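Local structure of virulence factor (2W3Y) at residues Asp11-Gly19 and Val73-Lys81; Val42-Glu51 and Ala258-Val269. The protein is a virulence factor of a Drosophila pathogen, an S-palmitoylated protein that binds to lipid vesicles. One frame throughout, in Å; residues are numbered along the deposited sequence.

Interaction 1: residues Asp11-Gly19 and Val73-Lys81; sequences DLYFQNIHG and VASAAVNKK
Phe14 and His18, one turn apart on helix 11-18, both carry CG beside the backbone N and anti to the carbonyl carbon (chi1 -83° and -74°), which swings both rings across to helix 73-81. This is a helix-helix packing contact: the short N-terminal helix lies against the C-terminal end of the long helix 57-81, the two segment axes 9.6 Å apart at closest and crossing at 44°. Phe14 reaches over with one ring corner. Its CE2 sits 3.5 Å from Val73 CG1 and 3.6 Å from Ala77 CB, touching a branch and a methyl one turn apart on the partner helix; Phe246, from helix 237-250, meets the same ring edge-to-face. Next comes Ile17, whose CD1 packs on the methyl of Ala77 while its CG2 lies against Lys80 CB at 3.8 Å. That same CG2 also sits over the centre of one face of the His18 imidazole, 4.2 Å above its plane, and Phe30 stacks on this ring too. The imidazole is thereby wedged in, with CD2 against the aliphatic start of Lys80; its NE2 is buried here with no polar partner in the model, Ala76 O being 3.7 Å from NE2. At the outer border Tyr13 OH meets Lys81 CE at 3.9 Å, the two side chains crossing nearly at right angles. Lys80, bent at chi2 and chi4, slides past Ile17 in the opposite direction and curls back to the end of the first segment, where NZ gives a weak hydrogen bond of 3.3 Å to Gly19 O.

Interaction 2: residues Val42-Glu51 and Ala258-Val269; sequences VQYQTYQFNE and ADSYFDDIFNGV
Ser260 OG donates to Val42 O at 2.6 Å, in the carbonyl plane, and accepts a weak bond from Tyr44 N. The carbonyl of Ser260 takes a nearly straight bond (172°) from Gln43 NE2; Gln43 OE1 is held by Tyr168. Ser260 belongs to the type I turn Ala258-Tyr261; beyond it the backbones pair in parallel, from Phe262 N on Tyr44 O to Asn50 N on Phe266 O. Tyr44 O has a second donor, Gln45 NE2, above its carbonyl plane; Gln45 OE1 receives Tyr47 OH at 2.6 Å. The Asn50 amide grips Val269 twice: OD1 accepts from Val269 N at 2.9 Å, while ND2 donates to Val269 O and also bonds Leu177 O of strand 166-179. Phe266 turns its edge toward the face of the Tyr47 ring in an offset edge-to-face pair, centroids 5.7 Å apart. On the other sheet face, Thr46 OG1 and Tyr261 OH are hydrogen-bonded to Glu68 OE2, and Asp263 OD2 forms a salt bridge with Arg64. Thr46 bonds by N and O to Phe262 and Asp264, flanking Asp263, and Gln48 likewise around Ile265: the pattern of a parallel strand pair, here joining strand 262-266 to the mixed sheet of the Evf fold.

Helix 57-81 ties the two contacts together. It follows strand 40-49 in the chain, lies against the Tyr44, Thr46 and Gln48 face of interaction 2, and offers its last turns to the N-terminal helix in interaction 1. The centres are 26 Å apart, yet the contacts touch directly: Ser75 OG and Tyr44 OH lie 2.6 Å from each other, probably hydrogen-bonded, and each also binds the backbone of Val33. The bound palmitic acid belongs to the surroundings of interaction 2, about 6 Å from the Gln43 side chain, which itself touches Phe147 and Phe151 of helix 142-159. Interaction 1, 18 Å from the chain centre, is peripheral packing; interaction 2 lies deeper, at 9 Å.

Interaction 1: residues Asp11-Gly19 and Val73-Lys81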
loop_
_atom_site.group_PDB
_atom_site.type_symbol
_atom_site.label_atom_id
_atom_site.label_comp_id
_atom_site.label_asym_id
_atom_site.label_seq_id
_atom_site.Cartn_x
_atom_site.Cartn_y
_atom_site.Cartn_z
ATOM N N ASP A 11 4.608 -7.799 19.669
ATOM C CA ASP A 11 3.508 -8.621 20.201
ATOM C C ASP A 11 2.743 -7.932 21.342
ATOM O O ASP A 11 1.504 -7.912 21.340
ATOM C CB ASP A 11 4.001 -10.016 20.621
ATOM C CG ASP A 11 2.919 -10.840 21.352
ATOM O OD1 ASP A 11 1.785 -10.984 20.839
ATOM O OD2 ASP A 11 3.208 -11.343 22.463
ATOM N N LEU A 12 3.472 -7.349 22.293
ATOM C CA LEU A 12 2.856 -6.644 23.422
ATOM C C LEU A 12 2.074 -5.400 22.985
ATOM O O LEU A 12 1.005 -5.111 23.523
ATOM C CB LEU A 12 3.917 -6.254 24.460
ATOM C CG LEU A 12 4.791 -7.358 25.071
ATOM C CD1 LEU A 12 5.874 -6.770 25.976
ATOM C CD2 LEU A 12 3.947 -8.393 25.814
ATOM N N TYR A 13 2.624 -4.673 22.010
ATOM C CA TYR A 13 1.982 -3.480 21.451
ATOM C C TYR A 13 0.613 -3.830 20.863
ATOM O O TYR A 13 -0.400 -3.167 21.139
ATOM C CB TYR A 13 2.891 -2.824 20.389
ATOM C CG TYR A 13 2.271 -1.585 19.778
ATOM C CD1 TYR A 13 2.330 -0.354 20.441
ATOM C CD2 TYR A 13 1.601 -1.650 18.545
ATOM C CE1 TYR A 13 1.739 0.787 19.901
ATOM C CE2 TYR A 13 1.018 -0.517 17.993
ATOM C CZ TYR A 13 1.094 0.695 18.674
ATOM O OH TYR A 13 0.515 1.816 18.130
ATOM N N PHE A 14 0.596 -4.895 20.072
ATOM C CA PHE A 14 -0.619 -5.376 19.428
ATOM C C PHE A 14 -1.582 -6.054 20.405
ATOM O O PHE A 14 -2.800 -5.888 20.280
ATOM C CB PHE A 14 -0.261 -6.281 18.244
ATOM C CG PHE A 14 0.057 -5.514 16.985
ATOM C CD1 PHE A 14 1.266 -4.826 16.848
ATOM C CD2 PHE A 14 -0.870 -5.457 15.940
ATOM C CE1 PHE A 14 1.550 -4.077 15.690
ATOM C CE2 PHE A 14 -0.591 -4.734 14.778
ATOM C CZ PHE A 14 0.620 -4.043 14.647
ATOM N N GLN A 15 -1.041 -6.781 21.392
ATOM C CA GLN A 15 -1.868 -7.385 22.451
ATOM C C GLN A 15 -2.679 -6.309 23.168
ATOM O O GLN A 15 -3.862 -6.497 23.452
ATOM C CB GLN A 15 -1.014 -8.211 23.452
ATOM C CG GLN A 15 -1.823 -9.021 24.493
ATOM C CD GLN A 15 -2.253 -10.430 24.012
ATOM O OE1 GLN A 15 -1.428 -11.316 23.843
ATOM N NE2 GLN A 15 -3.546 -10.626 23.827
ATOM N N ASN A 16 -2.046 -5.168 23.425
ATOM C CA ASN A 16 -2.702 -4.069 24.117
ATOM C C ASN A 16 -3.797 -3.404 23.282
ATOM O O ASN A 16 -4.865 -3.068 23.807
ATOM C CB ASN A 16 -1.674 -3.033 24.572
ATOM C CG ASN A 16 -2.312 -1.860 25.277
ATOM O OD1 ASN A 16 -2.238 -0.724 24.801
ATOM N ND2 ASN A 16 -2.975 -2.129 26.404
ATOM N N ILE A 17 -3.533 -3.219 21.987
ATOM C CA ILE A 17 -4.527 -2.638 21.086
ATOM C C ILE A 17 -5.819 -3.455 21.094
ATOM O O ILE A 17 -6.911 -2.899 21.243
ATOM C CB ILE A 17 -3.958 -2.447 19.649
ATOM C CG1 ILE A 17 -2.997 -1.253 19.624
ATOM C CG2 ILE A 17 -5.081 -2.240 18.615
ATOM C CD1 ILE A 17 -2.169 -1.145 18.353
ATOM N N HIS A 18 -5.688 -4.774 20.996
ATOM C CA HIS A 18 -6.849 -5.634 20.789
ATOM C C HIS A 18 -7.581 -6.108 22.069
ATOM O O HIS A 18 -8.627 -6.746 21.986
ATOM C CB HIS A 18 -6.483 -6.795 19.846
ATOM C CG HIS A 18 -6.344 -6.379 18.407
ATOM N ND1 HIS A 18 -5.172 -6.531 17.690
ATOM C CD2 HIS A 18 -7.231 -5.810 17.554
ATOM C CE1 HIS A 18 -5.346 -6.071 16.461
ATOM N NE2 HIS A 18 -6.586 -5.633 16.351
ATOM N N GLY A 19 -7.058 -5.756 23.244
ATOM C CA GLY A 19 -7.688 -6.142 24.517
ATOM C C GLY A 19 -8.961 -5.366 24.815
ATOM O O GLY A 19 -9.384 -4.508 24.023
ATOM N N VAL A 73 -3.057 -6.771 8.945
ATOM C CA VAL A 73 -2.679 -6.628 10.386
ATOM C C VAL A 73 -2.568 -5.149 10.803
ATOM O O VAL A 73 -3.133 -4.750 11.828
ATOM C CB VAL A 73 -1.385 -7.430 10.746
ATOM C CG1 VAL A 73 -0.801 -7.007 12.112
ATOM C CG2 VAL A 73 -1.679 -8.902 10.755
ATOM N N ALA A 74 -1.877 -4.336 10.004
ATOM C CA ALA A 74 -1.737 -2.915 10.320
ATOM C C ALA A 74 -3.109 -2.214 10.315
ATOM O O ALA A 74 -3.458 -1.470 11.243
ATOM C CB ALA A 74 -0.765 -2.240 9.370
ATOM N N SER A 75 -3.899 -2.492 9.282
ATOM C CA SER A 75 -5.228 -1.916 9.135
ATOM C C SER A 75 -6.180 -2.259 10.282
ATOM O O SER A 75 -6.951 -1.401 10.713
ATOM C CB SER A 75 -5.863 -2.331 7.808
ATOM O OG SER A 75 -7.105 -1.669 7.668
ATOM N N ALA A 76 -6.127 -3.508 10.751
ATOM C CA ALA A 76 -6.968 -3.965 11.866
ATOM C C ALA A 76 -6.625 -3.298 13.213
ATOM O O ALA A 76 -7.541 -2.928 13.969
ATOM C CB ALA A 76 -6.960 -5.489 11.967
ATOM N N ALA A 77 -5.328 -3.105 13.472
ATOM C CA ALA A 77 -4.836 -2.344 14.636
ATOM C C ALA A 77 -5.330 -0.894 14.632
ATOM O O ALA A 77 -5.805 -0.385 15.652
ATOM C CB ALA A 77 -3.303 -2.382 14.691
ATOM N N VAL A 78 -5.240 -0.249 13.470
ATOM C CA VAL A 78 -5.718 1.120 13.269
ATOM C C VAL A 78 -7.216 1.233 13.532
ATOM O O VAL A 78 -7.642 2.135 14.245
ATOM C CB VAL A 78 -5.413 1.647 11.831
ATOM C CG1 VAL A 78 -6.230 2.924 11.538
ATOM C CG2 VAL A 78 -3.928 1.899 11.665
ATOM N N ASN A 79 -7.988 0.322 12.934
ATOM C CA ASN A 79 -9.432 0.244 13.099
ATOM C C ASN A 79 -9.878 0.153 14.565
ATOM O O ASN A 79 -10.813 0.851 14.992
ATOM C CB ASN A 79 -9.973 -0.964 12.338
ATOM C CG ASN A 79 -11.484 -0.975 12.274
ATOM O OD1 ASN A 79 -12.094 -0.088 11.686
ATOM N ND2 ASN A 79 -12.096 -1.977 12.893
ATOM N N LYS A 80 -9.200 -0.713 15.307
ATOM C CA LYS A 80 -9.383 -0.844 16.743
ATOM C C LYS A 80 -8.892 0.398 17.507
ATOM O O LYS A 80 -9.617 0.936 18.351
ATOM C CB LYS A 80 -8.673 -2.110 17.252
ATOM C CG LYS A 80 -8.982 -2.475 18.715
ATOM C CD LYS A 80 -10.488 -2.491 19.002
ATOM C CE LYS A 80 -10.768 -2.724 20.482
ATOM N NZ LYS A 80 -10.444 -4.125 20.890
ATOM N N LYS A 81 -7.687 0.861 17.196
ATOM C CA LYS A 81 -7.070 1.975 17.931
ATOM C C LYS A 81 -7.776 3.315 17.731
ATOM O O LYS A 81 -7.821 4.120 18.659
ATOM C CB LYS A 81 -5.572 2.086 17.591
ATOM C CG LYS A 81 -4.783 3.186 18.322
ATOM C CD LYS A 81 -3.286 3.036 18.068
ATOM C CE LYS A 81 -2.481 4.245 18.576
ATOM N NZ LYS A 81 -2.608 4.406 20.053
#

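Interaction 2: residues Val42-Glu51 and Ala258-Val269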
loop_
_atom_site.group_PDB
_atom_site.type_symbol
_atom_site.label_atom_id
_atom_site.label_comp_id
_atom_site.label_asym_id
_atom_site.label_seq_id
_atom_site.Cartn_x
_atom_site.Cartn_y
_atom_site.Cartn_z
ATOM N N VAL A 42 -9.114 4.266 1.966
ATOM C CA VAL A 42 -7.818 3.585 1.981
ATOM C C VAL A 42 -7.800 2.697 0.748
ATOM O O VAL A 42 -8.658 1.829 0.616
ATOM C CB VAL A 42 -7.645 2.653 3.222
ATOM C CG1 VAL A 42 -6.242 2.047 3.230
ATOM C CG2 VAL A 42 -7.951 3.387 4.515
ATOM N N GLN A 43 -6.825 2.913 -0.129
ATOM C CA GLN A 43 -6.681 2.155 -1.349
ATOM C C GLN A 43 -5.765 0.972 -1.005
ATOM O O GLN A 43 -4.606 1.163 -0.761
ATOM C CB GLN A 43 -6.032 3.069 -2.400
ATOM C CG GLN A 43 -6.229 2.667 -3.818
ATOM C CD GLN A 43 -7.484 3.245 -4.378
ATOM O OE1 GLN A 43 -7.568 4.457 -4.652
ATOM N NE2 GLN A 43 -8.496 2.385 -4.544
ATOM N N TYR A 44 -6.302 -0.239 -0.944
ATOM C CA TYR A 44 -5.492 -1.430 -0.650
ATOM C C TYR A 44 -4.927 -2.020 -1.937
ATOM O O TYR A 44 -5.691 -2.375 -2.825
ATOM C CB TYR A 44 -6.338 -2.474 0.080
ATOM C CG TYR A 44 -6.800 -2.080 1.462
ATOM C CD1 TYR A 44 -5.900 -2.069 2.545
ATOM C CD2 TYR A 44 -8.129 -1.755 1.702
ATOM C CE1 TYR A 44 -6.314 -1.739 3.823
ATOM C CE2 TYR A 44 -8.558 -1.404 3.004
ATOM C CZ TYR A 44 -7.630 -1.394 4.039
ATOM O OH TYR A 44 -8.029 -1.080 5.306
ATOM N N GLN A 45 -3.601 -2.116 -2.064
ATOM C CA GLN A 45 -3.004 -2.513 -3.353
ATOM C C GLN A 45 -1.819 -3.487 -3.225
ATOM O O GLN A 45 -1.108 -3.495 -2.220
ATOM C CB GLN A 45 -2.531 -1.276 -4.143
ATOM C CG GLN A 45 -3.520 -0.119 -4.164
ATOM C CD GLN A 45 -4.476 -0.194 -5.335
ATOM O OE1 GLN A 45 -4.087 0.094 -6.466
ATOM N NE2 GLN A 45 -5.724 -0.594 -5.078
ATOM N N THR A 46 -1.621 -4.311 -4.255
ATOM C CA THR A 46 -0.437 -5.177 -4.365
ATOM C C THR A 46 0.140 -5.037 -5.768
ATOM O O THR A 46 -0.491 -5.431 -6.763
ATOM C CB THR A 46 -0.771 -6.669 -4.105
ATOM O OG1 THR A 46 -1.441 -6.801 -2.851
ATOM C CG2 THR A 46 0.514 -7.517 -4.048
ATOM N N TYR A 47 1.328 -4.441 -5.859
ATOM C CA TYR A 47 1.950 -4.237 -7.158
ATOM C C TYR A 47 3.142 -5.152 -7.311
ATOM O O TYR A 47 4.065 -5.132 -6.496
ATOM C CB TYR A 47 2.416 -2.798 -7.350
ATOM C CG TYR A 47 1.330 -1.754 -7.210
ATOM C CD1 TYR A 47 0.039 -1.985 -7.701
ATOM C CD2 TYR A 47 1.596 -0.526 -6.595
ATOM C CE1 TYR A 47 -0.974 -1.027 -7.565
ATOM C CE2 TYR A 47 0.589 0.448 -6.468
ATOM C CZ TYR A 47 -0.689 0.187 -6.962
ATOM O OH TYR A 47 -1.694 1.131 -6.853
ATOM N N GLN A 48 3.128 -5.945 -8.364
ATOM C CA GLN A 48 4.322 -6.690 -8.731
ATOM C C GLN A 48 4.897 -6.122 -10.010
ATOM O O GLN A 48 4.186 -5.985 -11.002
ATOM C CB GLN A 48 4.027 -8.181 -8.874
ATOM C CG GLN A 48 5.296 -8.968 -9.193
ATOM C CD GLN A 48 5.059 -10.456 -9.341
ATOM O OE1 GLN A 48 4.151 -11.023 -8.724
ATOM N NE2 GLN A 48 5.880 -11.102 -10.168
ATOM N N PHE A 49 6.182 -5.787 -9.983
ATOM C CA PHE A 49 6.842 -5.216 -11.142
ATOM C C PHE A 49 7.679 -6.275 -11.834
ATOM O O PHE A 49 8.727 -6.662 -11.329
ATOM C CB PHE A 49 7.692 -3.991 -10.759
ATOM C CG PHE A 49 6.903 -2.905 -10.101
ATOM C CD1 PHE A 49 5.832 -2.296 -10.767
ATOM C CD2 PHE A 49 7.203 -2.509 -8.795
ATOM C CE1 PHE A 49 5.080 -1.276 -10.148
ATOM C CE2 PHE A 49 6.462 -1.503 -8.171
ATOM C CZ PHE A 49 5.404 -0.889 -8.843
ATOM N N ASN A 50 7.166 -6.741 -12.975
ATOM C CA ASN A 50 7.767 -7.800 -13.809
ATOM C C ASN A 50 7.542 -9.202 -13.271
ATOM O O ASN A 50 7.545 -9.418 -12.070
ATOM C CB ASN A 50 9.265 -7.554 -14.047
ATOM C CG ASN A 50 9.539 -6.238 -14.742
ATOM O OD1 ASN A 50 8.858 -5.882 -15.700
ATOM N ND2 ASN A 50 10.551 -5.512 -14.265
ATOM N N GLU A 51 7.339 -10.150 -14.185
ATOM C CA GLU A 51 7.286 -11.563 -13.835
ATOM C C GLU A 51 8.644 -11.985 -13.296
ATOM O O GLU A 51 9.681 -11.506 -13.762
ATOM C CB GLU A 51 6.905 -12.417 -15.052
ATOM C CG GLU A 51 5.427 -12.311 -15.481
ATOM C CD GLU A 51 4.506 -13.269 -14.721
ATOM O OE1 GLU A 51 4.993 -14.024 -13.839
ATOM O OE2 GLU A 51 3.280 -13.265 -14.996
ATOM N N ALA A 258 -11.759 -6.155 -0.034
ATOM C CA ALA A 258 -12.152 -4.734 -0.003
ATOM C C ALA A 258 -12.564 -4.182 -1.383
ATOM O O ALA A 258 -12.024 -4.575 -2.416
ATOM C CB ALA A 258 -11.029 -3.877 0.607
ATOM N N ASP A 259 -13.516 -3.256 -1.376
ATOM C CA ASP A 259 -13.957 -2.566 -2.580
ATOM C C ASP A 259 -12.832 -1.740 -3.234
ATOM O O ASP A 259 -12.841 -1.541 -4.449
ATOM C CB ASP A 259 -15.179 -1.675 -2.274
ATOM C CG ASP A 259 -16.312 -2.444 -1.599
ATOM O OD1 ASP A 259 -17.227 -2.878 -2.331
ATOM O OD2 ASP A 259 -16.278 -2.632 -0.351
ATOM N N SER A 260 -11.849 -1.298 -2.447
ATOM C CA SER A 260 -10.713 -0.527 -2.979
ATOM C C SER A 260 -9.488 -1.357 -3.410
ATOM O O SER A 260 -8.422 -0.793 -3.664
ATOM C CB SER A 260 -10.247 0.511 -1.942
ATOM O OG SER A 260 -9.676 -0.133 -0.799
ATOM N N TYR A 261 -9.621 -2.676 -3.478
ATOM C CA TYR A 261 -8.460 -3.547 -3.728
ATOM C C TYR A 261 -8.158 -3.747 -5.207
ATOM O O TYR A 261 -9.070 -3.903 -6.008
ATOM C CB TYR A 261 -8.670 -4.923 -3.078
ATOM C CG TYR A 261 -7.567 -5.931 -3.362
ATOM C CD1 TYR A 261 -6.365 -5.904 -2.653
ATOM C CD2 TYR A 261 -7.739 -6.926 -4.340
ATOM C CE1 TYR A 261 -5.343 -6.854 -2.912
ATOM C CE2 TYR A 261 -6.741 -7.859 -4.603
ATOM C CZ TYR A 261 -5.555 -7.823 -3.890
ATOM O OH TYR A 261 -4.591 -8.762 -4.165
ATOM N N PHE A 262 -6.868 -3.746 -5.541
ATOM C CA PHE A 262 -6.376 -4.100 -6.871
ATOM C C PHE A 262 -5.011 -4.766 -6.725
ATOM O O PHE A 262 -4.215 -4.376 -5.872
ATOM C CB PHE A 262 -6.244 -2.851 -7.749
ATOM C CG PHE A 262 -5.720 -3.125 -9.152
ATOM C CD1 PHE A 262 -6.571 -3.608 -10.149
ATOM C CD2 PHE A 262 -4.381 -2.887 -9.469
ATOM C CE1 PHE A 262 -6.086 -3.860 -11.454
ATOM C CE2 PHE A 262 -3.888 -3.125 -10.773
ATOM C CZ PHE A 262 -4.739 -3.622 -11.757
ATOM N N ASP A 263 -4.751 -5.764 -7.558
ATOM C CA ASP A 263 -3.412 -6.322 -7.698
ATOM C C ASP A 263 -3.107 -6.522 -9.169
ATOM O O ASP A 263 -4.017 -6.701 -9.977
ATOM C CB ASP A 263 -3.282 -7.655 -6.966
ATOM C CG ASP A 263 -4.044 -8.771 -7.666
ATOM O OD1 ASP A 263 -5.286 -8.774 -7.563
ATOM O OD2 ASP A 263 -3.405 -9.628 -8.326
ATOM N N ASP A 264 -1.822 -6.496 -9.522
ATOM C CA ASP A 264 -1.410 -6.794 -10.881
ATOM C C ASP A 264 0.066 -7.155 -10.918
ATOM O O ASP A 264 0.827 -6.838 -9.986
ATOM C CB ASP A 264 -1.693 -5.595 -11.806
ATOM C CG ASP A 264 -1.949 -6.012 -13.269
ATOM O OD1 ASP A 264 -1.966 -7.239 -13.578
ATOM O OD2 ASP A 264 -2.130 -5.097 -14.111
ATOM N N ILE A 265 0.444 -7.885 -11.965
ATOM C CA ILE A 265 1.838 -8.014 -12.366
ATOM C C ILE A 265 2.031 -7.093 -13.552
ATOM O O ILE A 265 1.497 -7.329 -14.650
ATOM C CB ILE A 265 2.247 -9.493 -12.707
ATOM C CG1 ILE A 265 2.054 -10.386 -11.477
ATOM C CG2 ILE A 265 3.698 -9.554 -13.199
ATOM C CD1 ILE A 265 2.056 -11.887 -11.758
ATOM N N PHE A 266 2.761 -6.005 -13.327
ATOM C CA PHE A 266 3.035 -5.050 -14.387
ATOM C C PHE A 266 4.213 -5.564 -15.209
ATOM O O PHE A 266 5.185 -6.075 -14.646
ATOM C CB PHE A 266 3.367 -3.683 -13.801
ATOM C CG PHE A 266 2.201 -3.004 -13.149
ATOM C CD1 PHE A 266 1.250 -2.339 -13.913
ATOM C CD2 PHE A 266 2.050 -3.040 -11.768
ATOM C CE1 PHE A 266 0.175 -1.700 -13.317
ATOM C CE2 PHE A 266 0.972 -2.398 -11.150
ATOM C CZ PHE A 266 0.037 -1.731 -11.924
ATOM N N ASN A 267 4.122 -5.416 -16.525
ATOM C CA ASN A 267 5.154 -5.898 -17.441
ATOM C C ASN A 267 5.987 -4.773 -18.036
ATOM O O ASN A 267 5.491 -3.647 -18.207
ATOM C CB ASN A 267 4.528 -6.732 -18.570
ATOM C CG ASN A 267 3.776 -7.949 -18.046
ATOM O OD1 ASN A 267 4.322 -8.753 -17.285
ATOM N ND2 ASN A 267 2.512 -8.082 -18.443
ATOM N N GLY A 268 7.245 -5.093 -18.349
ATOM C CA GLY A 268 8.195 -4.157 -18.962
ATOM C C GLY A 268 8.581 -2.983 -18.078
ATOM O O GLY A 268 8.697 -1.857 -18.562
ATOM N N VAL A 269 8.793 -3.244 -16.787
ATOM C CA VAL A 269 9.066 -2.186 -15.795
ATOM C C VAL A 269 10.554 -2.094 -15.422
ATOM O O VAL A 269 11.223 -3.110 -15.241
ATOM C CB VAL A 269 8.196 -2.392 -14.510
ATOM C CG1 VAL A 269 8.325 -1.202 -13.514
ATOM C CG2 VAL A 269 6.739 -2.596 -14.892
HETATM O O HOH W 1 8.559 -7.573 -17.907
HETATM O O HOH W 2 6.997 -9.373 -17.001
HETATM O O HOH W 3 2.693 -10.736 -16.740
#